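Local coordinates for coronin (Toxoplasma gondii, PDB 4OZU), which is an actin-binding protein that contributes to parasite invasion and egress, this chain being its WD40 beta-propeller domain, at residues Cys37-Asn42 / Ile46-Asp51; Leu61-Ile66 / Arg334-Glu339; Gln83-Ser88 / Asp93-Ala98; Val104-Leu109 / Gly144-Gly149; Gly153-Trp158 / Asp185-Thr190. All coordinates share one frame; numbering follows the deposited sequence.

Interaction 1: Cys37-Asn42 / Ile46-Asp51; sequences CGLAAN and IAAPWD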
# COMPACT_ATOMS: atom_id res chain seq x y z
N CYS A 37 -0.30 1.14 -7.04
CA CYS A 37 -0.17 2.58 -6.86
C CYS A 37 1.07 3.13 -7.60
O CYS A 37 1.06 4.27 -8.05
CB CYS A 37 -0.11 2.94 -5.36
SG CYS A 37 1.12 2.06 -4.39
N GLY A 38 2.10 2.30 -7.75
CA GLY A 38 3.21 2.62 -8.64
C GLY A 38 4.54 2.86 -7.96
O GLY A 38 5.59 2.51 -8.50
N LEU A 39 4.50 3.45 -6.77
CA LEU A 39 5.71 3.74 -6.01
C LEU A 39 5.70 2.97 -4.71
O LEU A 39 4.70 2.34 -4.34
CB LEU A 39 5.83 5.24 -5.72
CG LEU A 39 5.60 6.21 -6.88
CD1 LEU A 39 5.64 7.65 -6.38
CD2 LEU A 39 6.63 6.00 -7.97
N ALA A 40 6.83 3.02 -4.01
CA ALA A 40 6.94 2.45 -2.68
C ALA A 40 7.93 3.27 -1.87
O ALA A 40 8.83 3.90 -2.42
CB ALA A 40 7.38 1.00 -2.75
N ALA A 41 7.74 3.28 -0.55
CA ALA A 41 8.66 3.97 0.33
C ALA A 41 8.67 3.30 1.69
O ALA A 41 7.66 2.75 2.12
CB ALA A 41 8.29 5.45 0.47
N ASN A 42 9.82 3.31 2.35
CA ASN A 42 9.88 2.95 3.76
C ASN A 42 10.44 4.15 4.52
O ASN A 42 10.30 5.28 4.05
CB ASN A 42 10.69 1.65 3.98
CG ASN A 42 12.16 1.76 3.60
OD1 ASN A 42 12.67 2.83 3.25
ND2 ASN A 42 12.86 0.64 3.70
N ILE A 46 12.87 5.57 -1.23
CA ILE A 46 11.76 5.62 -2.16
C ILE A 46 12.10 4.70 -3.33
O ILE A 46 13.22 4.76 -3.84
CB ILE A 46 11.51 7.05 -2.70
CG1 ILE A 46 11.21 8.02 -1.55
CG2 ILE A 46 10.38 7.06 -3.72
CD1 ILE A 46 11.32 9.49 -1.95
N ALA A 47 11.16 3.87 -3.75
CA ALA A 47 11.33 3.06 -4.96
C ALA A 47 10.43 3.61 -6.05
O ALA A 47 9.24 3.82 -5.82
CB ALA A 47 11.02 1.60 -4.68
N ALA A 48 10.99 3.84 -7.23
CA ALA A 48 10.21 4.31 -8.37
C ALA A 48 10.68 3.64 -9.66
O ALA A 48 11.85 3.78 -10.03
CB ALA A 48 10.31 5.83 -8.49
N PRO A 49 9.79 2.90 -10.34
CA PRO A 49 10.15 2.32 -11.64
C PRO A 49 10.72 3.37 -12.60
O PRO A 49 10.15 4.45 -12.74
CB PRO A 49 8.83 1.75 -12.15
CG PRO A 49 8.09 1.40 -10.91
CD PRO A 49 8.46 2.44 -9.89
N TRP A 50 11.84 3.03 -13.22
CA TRP A 50 12.60 3.97 -14.03
C TRP A 50 12.18 3.88 -15.49
O TRP A 50 11.67 2.86 -15.93
CB TRP A 50 14.10 3.69 -13.89
CG TRP A 50 14.96 4.91 -14.00
CD1 TRP A 50 15.87 5.20 -14.98
CD2 TRP A 50 15.00 6.02 -13.08
NE1 TRP A 50 16.47 6.41 -14.73
CE2 TRP A 50 15.95 6.93 -13.57
CE3 TRP A 50 14.32 6.31 -11.89
CZ2 TRP A 50 16.24 8.13 -12.92
CZ3 TRP A 50 14.61 7.50 -11.25
CH2 TRP A 50 15.56 8.39 -11.76
N ASP A 51 12.38 4.97 -16.23
CA ASP A 51 12.03 5.02 -17.64
C ASP A 51 13.18 4.49 -18.48
O ASP A 51 14.04 5.24 -18.93
CB ASP A 51 11.69 6.46 -18.05
CG ASP A 51 11.33 6.58 -19.51
OD1 ASP A 51 10.90 5.58 -20.11
OD2 ASP A 51 11.49 7.69 -20.06

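Interaction 2: Leu61-Ile66 / Arg334-Glu339; sequences LRLADI and RMLKQE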
# COMPACT_ATOMS: atom_id res chain seq x y z
N LEU A 61 15.81 6.00 -4.30
CA LEU A 61 16.19 7.31 -3.78
C LEU A 61 16.16 7.29 -2.26
O LEU A 61 15.41 6.52 -1.67
CB LEU A 61 15.23 8.40 -4.27
CG LEU A 61 15.20 8.78 -5.75
CD1 LEU A 61 14.65 7.66 -6.62
CD2 LEU A 61 14.38 10.04 -5.92
N ARG A 62 16.97 8.12 -1.63
CA ARG A 62 16.84 8.32 -0.19
C ARG A 62 15.78 9.38 0.07
O ARG A 62 15.80 10.46 -0.53
CB ARG A 62 18.18 8.73 0.43
CG ARG A 62 19.22 7.62 0.39
CD ARG A 62 20.42 7.91 1.29
NE ARG A 62 20.04 8.00 2.69
CZ ARG A 62 19.93 9.14 3.38
NH1 ARG A 62 20.20 10.31 2.82
NH2 ARG A 62 19.57 9.10 4.66
N LEU A 63 14.84 9.05 0.95
CA LEU A 63 13.74 9.94 1.31
C LEU A 63 14.25 11.31 1.75
O LEU A 63 13.66 12.34 1.41
CB LEU A 63 12.91 9.29 2.42
CG LEU A 63 11.63 9.98 2.89
CD1 LEU A 63 10.62 10.06 1.78
CD2 LEU A 63 11.05 9.24 4.08
N ALA A 64 15.37 11.33 2.47
CA ALA A 64 15.91 12.56 3.02
C ALA A 64 16.58 13.44 1.98
O ALA A 64 16.68 14.66 2.16
CB ALA A 64 16.89 12.23 4.13
N ASP A 65 17.05 12.84 0.89
CA ASP A 65 17.83 13.57 -0.10
C ASP A 65 16.94 14.19 -1.18
O ASP A 65 16.99 13.81 -2.35
CB ASP A 65 18.87 12.65 -0.74
CG ASP A 65 19.95 12.22 0.24
OD1 ASP A 65 20.17 12.94 1.24
OD2 ASP A 65 20.59 11.17 0.01
N ILE A 66 16.12 15.14 -0.76
CA ILE A 66 15.21 15.81 -1.66
C ILE A 66 15.97 16.85 -2.48
O ILE A 66 17.03 17.34 -2.06
CB ILE A 66 14.04 16.47 -0.89
CG1 ILE A 66 12.92 16.88 -1.85
CG2 ILE A 66 14.53 17.65 -0.06
CD1 ILE A 66 11.54 16.94 -1.20
N ARG A 334 1.95 11.29 4.54
CA ARG A 334 2.58 11.97 3.41
C ARG A 334 2.50 11.14 2.15
O ARG A 334 2.88 9.97 2.14
CB ARG A 334 4.04 12.30 3.72
CG ARG A 334 4.67 13.27 2.72
CD ARG A 334 6.18 13.38 2.90
NE ARG A 334 6.57 13.59 4.29
CZ ARG A 334 7.80 13.36 4.77
NH1 ARG A 334 8.77 12.94 3.96
NH2 ARG A 334 8.06 13.55 6.05
N MET A 335 1.96 11.75 1.11
CA MET A 335 1.92 11.13 -0.21
C MET A 335 3.12 11.59 -1.03
O MET A 335 3.50 12.76 -0.98
CB MET A 335 0.63 11.49 -0.93
CG MET A 335 0.51 10.93 -2.34
SD MET A 335 -0.87 11.67 -3.24
CE MET A 335 -2.26 11.11 -2.26
N LEU A 336 3.71 10.66 -1.77
CA LEU A 336 4.68 11.00 -2.80
C LEU A 336 3.96 10.83 -4.12
O LEU A 336 3.55 9.73 -4.47
CB LEU A 336 5.92 10.10 -2.71
CG LEU A 336 6.64 10.17 -1.36
CD1 LEU A 336 7.74 9.12 -1.26
CD2 LEU A 336 7.22 11.56 -1.16
N LYS A 337 3.78 11.94 -4.81
CA LYS A 337 2.99 12.01 -6.04
C LYS A 337 3.89 12.17 -7.26
O LYS A 337 4.56 13.18 -7.38
CB LYS A 337 2.02 13.19 -5.95
CG LYS A 337 1.18 13.44 -7.19
CD LYS A 337 0.56 14.83 -7.14
CE LYS A 337 -0.09 15.19 -8.47
NZ LYS A 337 -0.17 16.67 -8.64
N GLN A 338 3.92 11.19 -8.16
CA GLN A 338 4.66 11.37 -9.41
C GLN A 338 3.90 12.31 -10.33
O GLN A 338 2.71 12.08 -10.62
CB GLN A 338 4.91 10.04 -10.13
CG GLN A 338 5.62 10.18 -11.47
CD GLN A 338 5.96 8.82 -12.08
OE1 GLN A 338 6.09 7.82 -11.37
NE2 GLN A 338 6.08 8.78 -13.41
N GLU A 339 4.58 13.35 -10.78
CA GLU A 339 4.04 14.28 -11.76
C GLU A 339 4.82 14.11 -13.06
O GLU A 339 6.05 14.23 -13.07
CB GLU A 339 4.11 15.71 -11.25
CG GLU A 339 3.28 15.93 -10.00
CD GLU A 339 3.24 17.38 -9.56
OE1 GLU A 339 4.21 18.12 -9.84
OE2 GLU A 339 2.24 17.78 -8.92

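Interaction 3: Gln83-Ser88 / Asp93-Ala98; sequences QDTNFS and DILATA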
# COMPACT_ATOMS: atom_id res chain seq x y z
N GLN A 83 5.41 -4.39 -12.09
CA GLN A 83 3.97 -4.21 -11.85
C GLN A 83 3.64 -3.76 -10.44
O GLN A 83 2.62 -3.12 -10.21
CB GLN A 83 3.23 -5.50 -12.15
CG GLN A 83 3.27 -5.88 -13.63
CD GLN A 83 2.61 -4.84 -14.52
OE1 GLN A 83 3.23 -4.31 -15.43
NE2 GLN A 83 1.34 -4.56 -14.25
N ASP A 84 4.49 -4.12 -9.48
CA ASP A 84 4.27 -3.74 -8.10
C ASP A 84 5.59 -3.79 -7.33
O ASP A 84 6.48 -4.57 -7.66
CB ASP A 84 3.23 -4.65 -7.42
CG ASP A 84 2.71 -4.08 -6.10
OD1 ASP A 84 2.78 -2.84 -5.91
OD2 ASP A 84 2.21 -4.86 -5.25
N THR A 85 5.69 -2.96 -6.31
CA THR A 85 6.88 -2.88 -5.48
C THR A 85 6.41 -2.64 -4.05
O THR A 85 5.50 -1.86 -3.83
CB THR A 85 7.82 -1.72 -5.90
OG1 THR A 85 8.19 -1.85 -7.28
CG2 THR A 85 9.08 -1.73 -5.05
N ASN A 86 7.04 -3.31 -3.09
CA ASN A 86 6.75 -3.06 -1.68
C ASN A 86 7.95 -3.35 -0.80
O ASN A 86 8.56 -4.41 -0.89
CB ASN A 86 5.55 -3.88 -1.20
CG ASN A 86 4.23 -3.14 -1.36
OD1 ASN A 86 4.06 -2.02 -0.86
ND2 ASN A 86 3.29 -3.75 -2.07
N PHE A 87 8.30 -2.38 0.04
CA PHE A 87 9.31 -2.60 1.07
C PHE A 87 8.80 -3.52 2.17
O PHE A 87 7.60 -3.56 2.45
CB PHE A 87 9.75 -1.27 1.68
CG PHE A 87 10.60 -0.44 0.76
CD1 PHE A 87 11.96 -0.62 0.72
CD2 PHE A 87 10.02 0.52 -0.06
CE1 PHE A 87 12.75 0.14 -0.12
CE2 PHE A 87 10.81 1.29 -0.90
CZ PHE A 87 12.17 1.09 -0.93
N SER A 88 9.72 -4.26 2.78
CA SER A 88 9.38 -5.05 3.96
C SER A 88 8.88 -4.15 5.07
O SER A 88 9.35 -3.03 5.23
CB SER A 88 10.60 -5.82 4.46
OG SER A 88 10.36 -6.33 5.76
N ASP A 93 16.32 -2.76 4.45
CA ASP A 93 17.08 -3.01 3.23
C ASP A 93 16.40 -4.02 2.31
O ASP A 93 16.93 -4.35 1.25
CB ASP A 93 18.49 -3.50 3.57
CG ASP A 93 18.49 -4.69 4.53
OD1 ASP A 93 17.45 -4.97 5.17
OD2 ASP A 93 19.55 -5.34 4.65
N ILE A 94 15.22 -4.50 2.70
CA ILE A 94 14.53 -5.56 1.97
C ILE A 94 13.28 -5.05 1.27
O ILE A 94 12.45 -4.36 1.85
CB ILE A 94 14.14 -6.71 2.92
CG1 ILE A 94 15.39 -7.34 3.55
CG2 ILE A 94 13.32 -7.78 2.19
CD1 ILE A 94 16.34 -7.98 2.55
N LEU A 95 13.14 -5.42 0.00
CA LEU A 95 11.93 -5.11 -0.72
C LEU A 95 11.63 -6.20 -1.73
O LEU A 95 12.49 -7.04 -2.03
CB LEU A 95 12.04 -3.75 -1.42
CG LEU A 95 13.09 -3.62 -2.53
CD1 LEU A 95 12.69 -2.53 -3.49
CD2 LEU A 95 14.48 -3.31 -1.95
N ALA A 96 10.40 -6.17 -2.24
CA ALA A 96 9.96 -7.13 -3.24
C ALA A 96 9.38 -6.43 -4.46
O ALA A 96 8.70 -5.42 -4.35
CB ALA A 96 8.93 -8.06 -2.64
N THR A 97 9.65 -7.00 -5.63
CA THR A 97 9.02 -6.54 -6.86
C THR A 97 8.26 -7.69 -7.51
O THR A 97 8.70 -8.84 -7.46
CB THR A 97 10.03 -5.99 -7.87
OG1 THR A 97 10.96 -7.02 -8.23
CG2 THR A 97 10.77 -4.80 -7.31
N ALA A 98 7.12 -7.36 -8.10
CA ALA A 98 6.38 -8.25 -8.97
C ALA A 98 6.62 -7.81 -10.40
O ALA A 98 6.61 -6.62 -10.69
CB ALA A 98 4.90 -8.23 -8.65

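Interaction 4: Val104-Leu109 / Gly144-Gly149; sequences VRIWQL and GILASG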
# COMPACT_ATOMS: atom_id res chain seq x y z
N VAL A 104 8.52 -13.05 -8.93
CA VAL A 104 8.61 -12.16 -7.79
C VAL A 104 10.04 -12.22 -7.27
O VAL A 104 10.57 -13.31 -7.03
CB VAL A 104 7.62 -12.53 -6.66
CG1 VAL A 104 7.78 -11.59 -5.47
CG2 VAL A 104 6.19 -12.47 -7.17
N ARG A 105 10.67 -11.06 -7.12
CA ARG A 105 12.06 -10.96 -6.71
C ARG A 105 12.18 -10.26 -5.36
O ARG A 105 11.56 -9.22 -5.15
CB ARG A 105 12.88 -10.21 -7.76
CG ARG A 105 12.99 -10.96 -9.08
CD ARG A 105 13.65 -10.11 -10.16
NE ARG A 105 13.87 -10.87 -11.39
CZ ARG A 105 12.97 -11.05 -12.35
NH1 ARG A 105 11.75 -10.52 -12.24
NH2 ARG A 105 13.27 -11.76 -13.44
N ILE A 106 12.95 -10.85 -4.46
CA ILE A 106 13.24 -10.24 -3.17
C ILE A 106 14.64 -9.64 -3.24
O ILE A 106 15.59 -10.31 -3.64
CB ILE A 106 13.17 -11.24 -1.99
CG1 ILE A 106 11.90 -12.10 -2.07
CG2 ILE A 106 13.23 -10.51 -0.66
CD1 ILE A 106 10.62 -11.31 -2.14
N TRP A 107 14.75 -8.37 -2.87
CA TRP A 107 15.99 -7.63 -2.99
C TRP A 107 16.54 -7.22 -1.63
O TRP A 107 15.77 -6.93 -0.72
CB TRP A 107 15.76 -6.38 -3.84
CG TRP A 107 15.26 -6.65 -5.20
CD1 TRP A 107 13.97 -6.56 -5.63
CD2 TRP A 107 16.03 -7.05 -6.34
NE1 TRP A 107 13.89 -6.87 -6.97
CE2 TRP A 107 15.14 -7.18 -7.42
CE3 TRP A 107 17.39 -7.31 -6.54
CZ2 TRP A 107 15.57 -7.56 -8.69
CZ3 TRP A 107 17.81 -7.68 -7.81
CH2 TRP A 107 16.90 -7.81 -8.86
N GLN A 108 17.86 -7.19 -1.51
CA GLN A 108 18.52 -6.67 -0.32
C GLN A 108 19.50 -5.56 -0.69
O GLN A 108 20.54 -5.82 -1.30
CB GLN A 108 19.26 -7.78 0.43
CG GLN A 108 19.82 -7.34 1.77
CD GLN A 108 20.38 -8.48 2.58
OE1 GLN A 108 20.82 -9.49 2.03
NE2 GLN A 108 20.36 -8.34 3.90
N LEU A 109 19.16 -4.33 -0.32
CA LEU A 109 20.02 -3.18 -0.58
C LEU A 109 21.29 -3.24 0.28
O LEU A 109 21.28 -3.80 1.37
CB LEU A 109 19.27 -1.88 -0.31
CG LEU A 109 18.11 -1.59 -1.26
CD1 LEU A 109 17.16 -0.58 -0.66
CD2 LEU A 109 18.63 -1.09 -2.60
N GLY A 144 8.86 -12.80 6.69
CA GLY A 144 9.10 -13.79 5.66
C GLY A 144 7.89 -14.26 4.89
O GLY A 144 8.03 -15.09 3.99
N ILE A 145 6.70 -13.75 5.23
CA ILE A 145 5.48 -14.17 4.55
C ILE A 145 5.01 -13.10 3.56
O ILE A 145 4.86 -11.94 3.92
CB ILE A 145 4.34 -14.47 5.56
CG1 ILE A 145 4.76 -15.56 6.54
CG2 ILE A 145 3.06 -14.85 4.84
CD1 ILE A 145 5.15 -16.89 5.89
N LEU A 146 4.78 -13.51 2.33
CA LEU A 146 4.38 -12.61 1.26
C LEU A 146 3.27 -13.22 0.43
O LEU A 146 3.24 -14.44 0.22
CB LEU A 146 5.61 -12.28 0.39
CG LEU A 146 5.40 -11.46 -0.89
CD1 LEU A 146 6.55 -10.48 -1.08
CD2 LEU A 146 5.29 -12.38 -2.10
N ALA A 147 2.35 -12.38 -0.05
CA ALA A 147 1.31 -12.83 -0.99
C ALA A 147 1.50 -12.17 -2.35
O ALA A 147 1.76 -10.98 -2.43
CB ALA A 147 -0.07 -12.52 -0.45
N SER A 148 1.35 -12.96 -3.41
CA SER A 148 1.45 -12.40 -4.76
C SER A 148 0.22 -12.77 -5.57
O SER A 148 -0.22 -13.91 -5.57
CB SER A 148 2.72 -12.89 -5.47
OG SER A 148 2.52 -14.16 -6.05
N GLY A 149 -0.34 -11.76 -6.24
CA GLY A 149 -1.52 -11.94 -7.07
C GLY A 149 -1.15 -11.93 -8.54
O GLY A 149 -0.40 -11.08 -9.02

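Interaction 5: Gly153-Trp158 / Asp185-Thr190; sequences GTVAFW and DLLACT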
# COMPACT_ATOMS: atom_id res chain seq x y z
N GLY A 153 -5.48 -15.12 -11.98
CA GLY A 153 -6.42 -15.29 -10.88
C GLY A 153 -5.87 -16.00 -9.65
O GLY A 153 -6.59 -16.17 -8.66
N THR A 154 -4.60 -16.39 -9.70
CA THR A 154 -3.98 -17.09 -8.58
C THR A 154 -3.42 -16.13 -7.55
O THR A 154 -2.70 -15.18 -7.88
CB THR A 154 -2.82 -17.98 -9.04
OG1 THR A 154 -3.26 -18.86 -10.08
CG2 THR A 154 -2.28 -18.82 -7.89
N VAL A 155 -3.75 -16.39 -6.29
CA VAL A 155 -3.04 -15.75 -5.18
C VAL A 155 -2.09 -16.78 -4.61
O VAL A 155 -2.52 -17.85 -4.17
CB VAL A 155 -4.00 -15.26 -4.09
CG1 VAL A 155 -3.22 -14.62 -2.96
CG2 VAL A 155 -4.99 -14.27 -4.67
N ALA A 156 -0.79 -16.47 -4.65
CA ALA A 156 0.24 -17.37 -4.18
C ALA A 156 0.85 -16.85 -2.90
O ALA A 156 1.25 -15.69 -2.82
CB ALA A 156 1.33 -17.54 -5.24
N PHE A 157 0.93 -17.72 -1.89
CA PHE A 157 1.52 -17.35 -0.61
C PHE A 157 2.90 -17.96 -0.46
O PHE A 157 3.09 -19.16 -0.67
CB PHE A 157 0.61 -17.77 0.53
CG PHE A 157 -0.71 -17.07 0.53
CD1 PHE A 157 -0.86 -15.83 1.11
CD2 PHE A 157 -1.81 -17.65 -0.08
CE1 PHE A 157 -2.08 -15.18 1.09
CE2 PHE A 157 -3.03 -17.00 -0.09
CZ PHE A 157 -3.17 -15.78 0.49
N TRP A 158 3.86 -17.12 -0.10
CA TRP A 158 5.27 -17.49 -0.10
C TRP A 158 5.90 -17.35 1.28
O TRP A 158 5.70 -16.35 1.95
CB TRP A 158 6.04 -16.60 -1.07
CG TRP A 158 5.84 -16.92 -2.51
CD1 TRP A 158 4.94 -16.34 -3.36
CD2 TRP A 158 6.56 -17.89 -3.28
NE1 TRP A 158 5.06 -16.89 -4.62
CE2 TRP A 158 6.05 -17.85 -4.59
CE3 TRP A 158 7.59 -18.79 -2.98
CZ2 TRP A 158 6.53 -18.67 -5.60
CZ3 TRP A 158 8.06 -19.60 -3.99
CH2 TRP A 158 7.53 -19.54 -5.28
N ASP A 185 -3.77 -12.52 9.43
CA ASP A 185 -4.28 -13.88 9.25
C ASP A 185 -5.01 -14.06 7.92
O ASP A 185 -4.98 -15.15 7.35
CB ASP A 185 -5.21 -14.25 10.41
CG ASP A 185 -6.40 -13.33 10.56
OD1 ASP A 185 -6.37 -12.19 10.06
OD2 ASP A 185 -7.38 -13.77 11.22
N LEU A 186 -5.63 -13.00 7.43
CA LEU A 186 -6.46 -13.07 6.23
C LEU A 186 -5.98 -12.11 5.16
O LEU A 186 -5.39 -11.06 5.46
CB LEU A 186 -7.92 -12.78 6.57
CG LEU A 186 -8.58 -13.74 7.56
CD1 LEU A 186 -10.00 -13.27 7.92
CD2 LEU A 186 -8.61 -15.16 7.01
N LEU A 187 -6.23 -12.49 3.91
CA LEU A 187 -5.98 -11.65 2.76
C LEU A 187 -7.32 -11.33 2.11
O LEU A 187 -8.22 -12.17 2.12
CB LEU A 187 -5.05 -12.35 1.78
CG LEU A 187 -4.57 -11.52 0.59
CD1 LEU A 187 -3.15 -11.03 0.81
CD2 LEU A 187 -4.67 -12.34 -0.66
N ALA A 188 -7.46 -10.12 1.61
CA ALA A 188 -8.62 -9.75 0.80
C ALA A 188 -8.14 -9.41 -0.59
O ALA A 188 -7.07 -8.80 -0.76
CB ALA A 188 -9.37 -8.59 1.42
N CYS A 189 -8.91 -9.81 -1.58
CA CYS A 189 -8.58 -9.48 -2.96
C CYS A 189 -9.83 -9.20 -3.77
O CYS A 189 -10.91 -9.68 -3.44
CB CYS A 189 -7.77 -10.61 -3.61
SG CYS A 189 -8.59 -12.21 -3.63
N THR A 190 -9.67 -8.40 -4.82
CA THR A 190 -10.73 -8.15 -5.78
C THR A 190 -10.37 -8.81 -7.09
O THR A 190 -9.20 -8.91 -7.45
CB THR A 190 -10.96 -6.65 -6.00
OG1 THR A 190 -9.71 -6.03 -6.32
CG2 THR A 190 -11.54 -6.00 -4.74

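Interaction 1: Cys37-Asn42 / Ile46-Asp51
Ala-40 O is held from two directions: the amide of Ala-47 donates to it at 2.7 Å (Ala-40 O to Ala-47 N) along an almost straight line, 171° at the hydrogen, and the CA-H of Ile-46 leans on it as a much weaker contact. The return bond, Ala-40 N to Ala-47 O, is 3.1 Å. Together they make Ala-40 and Ala-47 a hydrogen-bonded antiparallel pair of a beta hairpin, with CB atoms 4.2 Å apart; Ala-41 and Ile-46 form the adjoining non-hydrogen-bonded pair. Toward the open end of the hairpin, Leu-39 sets its CG beside its own backbone N (chi1 -47°), and the extended chain carries CD2 to 3.7 Å from Ala-48 CB. Gly-38 tolerates a positive phi at which a side chain would strike the preceding carbonyl, and its O packs against Pro-49 CD at 3.2 Å. At the turn, Asn-42 OD1 accepts the amides of Glu-44 and Tyr-45. Small residues suit the Ala-40/Ala-47 face because strand 82-87 lies close over it, with Phe-87 touching both alanines. The Ala-41/Ile-46 face packs instead on Leu-336 of strand 331-339, so this hairpin, with strand 40-41 at the margin of its sheet, is wedged between two neighbouring blades.

Interaction 2: Leu61-Ile66 / Arg334-Glu339
Leu-63 CD1 bridges two side chains of strand 331-339, lying 4.3 Å from Leu-336 CD1 and 4.1 Å from Arg-334 NH1. This is packing between adjacent blades of the beta-propeller, joining parts far apart in sequence: the turn after strand 58-62 meets the blade in which strands 331-339 and 343-350 are completed by the N-terminal strand 16-25. A leucine suits the place because a single methyl, CD1, can rest against both an apolar neighbour and the end of an arginine. Leu-63 directs its CG opposite the backbone N (chi1 -175°), while Arg-334, arriving from the opposing direction, bends at chi3 (-48°), which brings NH1 to the methyl. That guanidinium is steadied by a salt bridge from its NE to Glu-331, and Arg-334 also rests on Trp-20. Ile-46 touches both leucines and so extends the apolar patch. Leu-63 is itself the second residue of a type I turn from Arg-62 to Asp-65, closed by Asp-65 N to Arg-62 O at 3.0 Å. A salt bridge spans the same turn: Asp-65 OD2 lies close to the guanidinium plane of Arg-62, whose NH1 meets that oxygen at 3.0 Å from above the carboxylate plane.

Interaction 3: Gln83-Ser88 / Asp93-Ala98
Gln-83 N donates to Ala-98 O at 2.9 Å, and the next amide, Asp-84 N, makes a weak bond to that same oxygen at 3.5 Å. Two residues thus face one across the strands, a classic beta bulge. Asp-84 pairs with Ala-98, whose methyl packs on Asp-84 CB, and sends its carboxylate to the amide of Ala-136 on the following blade. Thr-85 lies beside Thr-97 and Leu-95, all three pointing the same way. With its CG2 opposite the backbone N, Thr-85 brings that methyl 4.0 Å from Leu-95 CD1, while its OG1 lies 3.9 Å from Thr-97 CG2; beta-branched residues fit such a layer well. Asn-86 returns to the other face and forms a hydrogen-bonded pair with Ala-96, Asn-86 N to Ala-96 O being 3.0 Å. Its amide ND2 reaches Ala-136 O, so Asp-84 and Asn-86 both anchor strand 133-138. Phe-87 shares its side of the sheet with Leu-95, whose CB is 3.8 Å from Phe-87 CD1. Ser-88 N closes the row with a bond to Ile-94 O that is practically straight (177°), and its OG accepts the amides of Phe-90 and Tyr-91 in the turn. The hairpin supplies the two inner strands of a WD40 blade. The hydroxyl of Thr-97, bonded to both His-78 NE2 and Trp-107 NE1, is a hallmark of the WD-repeat hydrogen-bond network that ties strands to loop.

Interaction 4: Val104-Leu109 / Gly144-Gly149
At the interface between two adjacent WD40 blades, Val-104 and Ile-106 of strand 104-108 pack against Leu-146 and Ser-148 of strand 145-150. The axes of segments 104-108 and 145-149, which run roughly antiparallel, approach to 10.0 Å, a spacing that leaves the whole contact to side chains. Val-104 uses both of its methyls. Its CG1, opposite the backbone N (chi1 178°), points to Leu-146 CD2 at 4.3 Å, whereas CG2 turns to Ser-148 and comes 3.9 Å from its CB. Leu-146 divides its branches in a matching way: CD2 serves Val-104, and CD1 lies 4.3 Å from Ile-106 CD1. Ile-106 is folded at both of its torsions (chi1 -47°, chi2 -55°), which turns its terminal methyl to Leu-146. Branched aliphatic residues suit an interface of this kind, since each can offer separate methyls to separate partners, and they favour extended backbones. Ser-148 is small enough for Val-104 to approach its CB; all four touching residues are buried. Leu-146, Ala-147 and Ser-148 repeat the pattern of Leu-95, Ala-96 and Thr-97 in the preceding blade. Strand 133-138, next to 145-150 in the second blade, adds Val-133, which touches Val-104 and Ser-148, and Trp-138, which touches Ile-106 and Leu-146. On the first blade, Ala-96 of strand 94-99 packs against Ile-106 and Leu-146; on the second, strand 154-159 flanks Ser-148 with Ala-156 and Trp-158.

Interaction 5: Gly153-Trp158 / Asp185-Thr190
The ring of Phe-157 meets Leu-187 with its outer end: CZ stands 3.9 Å from Leu-187 CD2 and 4.1 Å from Leu-187 CB, and the two side chains cross obliquely. Phe-157 takes a first torsion that lays CG beside its backbone N (chi1 -64°), sending the ring across the gap between two sheets; Pro-201 and Phe-166 also lie against it. A phenylalanine is well suited here, for the long ring carries its CZ end as far as Leu-187 and offers an apolar surface in a buried site. The neighbouring Val-155 meets Leu-187 tip to tip, its CG1 coming to 3.5 Å from Leu-187 CD2, which is close packing. That one leucine methyl therefore fills the notch between valine and phenylalanine. Leu-187 starts with CG opposite the backbone N (chi1 -173°), but its second torsion departs from a staggered value, in keeping with a snug fit. The other methyl of Val-155, CG2, lies 4.3 Å from Cys-189 SG, a soft and weakly polar partner in a buried site. Leu-175 of strand 175-180 touches both Val-155 and Cys-189, and Trp-180 of the same strand touches Leu-187. The axes of segments 154-158 and 187-190 come within 10.0 Å, antiparallel at 156°. Such sheet-on-sheet packing, in which the third strand of one blade lies against the second strand of the next, is typical of the beta-propeller fold.

The five contacts follow the propeller ring. Interactions 1 and 3 are hairpins within successive blades; their centres are 9 Å apart and they touch through Phe-87. Interactions 2, 4 and 5 each join two blades. Interaction 2 adjoins interaction 1, since strands 45-49 and 58-62 are neighbours in one sheet, and it encloses interactions 3, 4 and 5 in its sequence loop. Interactions 3 and 4 share the sheet of strands 94-99 and 104-108, and interactions 4 and 5 that of strands 145-150 and 154-159. Interactions 2 and 5, 29 Å between centres, lie on opposite sides of the domain. Interaction 2 borders the blade closing the ring, where strand 343-350 pairs with N-terminal strand 16-25.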